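Local structure of cell surface protein (Putative S-layer protein) (Clostridioides difficile R20291, 5NJL) at residues S105-A108 against N109-E113. The protein is a cell-wall-associated surface protein with an extended three-domain fold that shows cell adhesion in vitro and probably acts as an adhesin. Sequence-based numbering, arbitrary orientation. Where two conformers were deposited one is given.
Sequences SAEA and NSITE
Thr112 closes on Ala108 twice. Besides the backbone bond from Thr112 N to Ala108 O, the hydroxyl Thr112 OG1 donates to Ala108 O over 2.7 Å, from 36° above the carbonyl plane, while the amide arrives from the opposite face, so two donors grip one oxygen. The threonine torsion explains the reach: with chi1 at -62°, OG1 lies beside the backbone N and is directed back along the helix, a common way for a helical threonine to satisfy its hydroxyl. The other i to i+4 backbone bonds, from Asn109, Ser110 and Ile111 to Ser105, Ala106 and Glu107 respectively, confirm regular alpha-helix; Ile111 N to Glu107 O measures 2.8 Å.

One water donates to Ser105 O (2.8 Å) and accepts from Ser105 OG. In one of two Asn109 conformers it also donates to Asn109 OD1, so this bridge across one turn is doubtful.

Apolar contact joins Glu107 CG to Ile111 CD1 at 3.8 Å, the two side chains crossing at a slant. The glutamate chain bends at chi2, and its polar OE2 lies in van der Waals range of Ile111 CG1. Glu107 OE1 is hydrogen-bonded to Tyr98 OH.

Helix 101-115 is amphipathic, with Asn109 and Thr112 exposed and Ala108 and Ile111 buried against two strands. Ser105 and Ala108 touch Tyr132 and Ile111 touches Val128 and Ala130 of strand 126-133; Glu107 and Ala108 touch Leu139, and Ile111 touches Ile141, of strand 138-145. Ile164 and Leu166 from loops also meet Ile111.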
loop_
_atom_site.group_PDB
_atom_site.type_symbol
_atom_site.label_atom_id
_atom_site.label_comp_id
_atom_site.label_asym_id
_atom_site.label_seq_id
_atom_site.Cartn_x
_atom_site.Cartn_y
_atom_site.Cartn_z
ATOM N N SER A 105 -19.787 13.173 8.128
ATOM C CA SER A 105 -21.216 13.229 8.026
ATOM C C SER A 105 -21.886 12.010 8.628
ATOM O O SER A 105 -22.862 12.153 9.372
ATOM C CB SER A 105 -21.603 13.364 6.545
ATOM O OG SER A 105 -22.975 13.579 6.471
ATOM N N ALA A 106 -21.369 10.807 8.332
ATOM C CA ALA A 106 -21.859 9.560 8.947
ATOM C C ALA A 106 -21.745 9.546 10.461
ATOM O O ALA A 106 -22.639 9.059 11.158
ATOM C CB ALA A 106 -21.116 8.342 8.390
ATOM N N GLU A 107 -20.640 10.068 10.980
ATOM C CA GLU A 107 -20.444 10.108 12.419
ATOM C C GLU A 107 -21.467 11.021 13.112
ATOM O O GLU A 107 -22.000 10.657 14.160
ATOM C CB GLU A 107 -19.025 10.597 12.742
ATOM C CG GLU A 107 -18.644 10.470 14.204
ATOM C CD GLU A 107 -18.478 9.032 14.658
ATOM O OE1 GLU A 107 -17.359 8.477 14.547
ATOM O OE2 GLU A 107 -19.459 8.473 15.153
ATOM N N ALA A 108 -21.717 12.196 12.544
ATOM C CA ALA A 108 -22.745 13.109 13.052
ATOM C C ALA A 108 -24.094 12.400 13.146
ATOM O O ALA A 108 -24.763 12.469 14.176
ATOM C CB ALA A 108 -22.841 14.354 12.182
ATOM N N ASN A 109 -24.455 11.682 12.080
ATOM C CA ASN A 109 -25.703 10.905 12.072
ATOM C C ASN A 109 -25.709 9.822 13.113
ATOM O O ASN A 109 -26.705 9.647 13.821
ATOM C CB ASN A 109 -25.970 10.297 10.701
ATOM C CG ASN A 109 -26.313 11.334 9.659
ATOM O OD1 ASN A 109 -26.865 12.390 9.967
ATOM N ND2 ASN A 109 -26.010 11.023 8.405
ATOM N N SER A 110 -24.600 9.100 13.243
ATOM C CA SER A 110 -24.505 8.039 14.234
ATOM C C SER A 110 -24.623 8.551 15.673
ATOM O O SER A 110 -25.360 7.987 16.498
ATOM C CB SER A 110 -23.184 7.283 14.074
ATOM O OG SER A 110 -23.007 6.402 15.165
ATOM N N ILE A 111 -23.883 9.614 15.984
ATOM C CA ILE A 111 -23.950 10.210 17.323
ATOM C C ILE A 111 -25.370 10.726 17.639
ATOM O O ILE A 111 -25.899 10.483 18.740
ATOM C CB ILE A 111 -22.914 11.337 17.502
ATOM C CG1 ILE A 111 -21.493 10.738 17.487
ATOM C CG2 ILE A 111 -23.154 12.066 18.827
ATOM C CD1 ILE A 111 -20.384 11.778 17.360
ATOM N N THR A 112 -25.974 11.404 16.677
ATOM C CA THR A 112 -27.325 11.963 16.846
ATOM C C THR A 112 -28.313 10.815 17.165
ATOM O O THR A 112 -29.115 10.911 18.096
ATOM C CB THR A 112 -27.724 12.747 15.588
ATOM O OG1 THR A 112 -26.813 13.828 15.406
ATOM C CG2 THR A 112 -29.143 13.294 15.656
ATOM N N GLU A 113 -28.183 9.700 16.443
ATOM C CA GLU A 113 -29.021 8.523 16.693
ATOM C C GLU A 113 -28.703 7.887 18.044
ATOM O O GLU A 113 -29.604 7.628 18.823
ATOM C CB GLU A 113 -28.892 7.514 15.544
ATOM C CG GLU A 113 -29.806 6.289 15.650
ATOM C CD GLU A 113 -31.296 6.593 15.482
ATOM O OE1 GLU A 113 -32.110 5.692 15.800
ATOM O OE2 GLU A 113 -31.672 7.708 15.035
HETATM O O HOH W 1 -24.728 14.217 8.917
#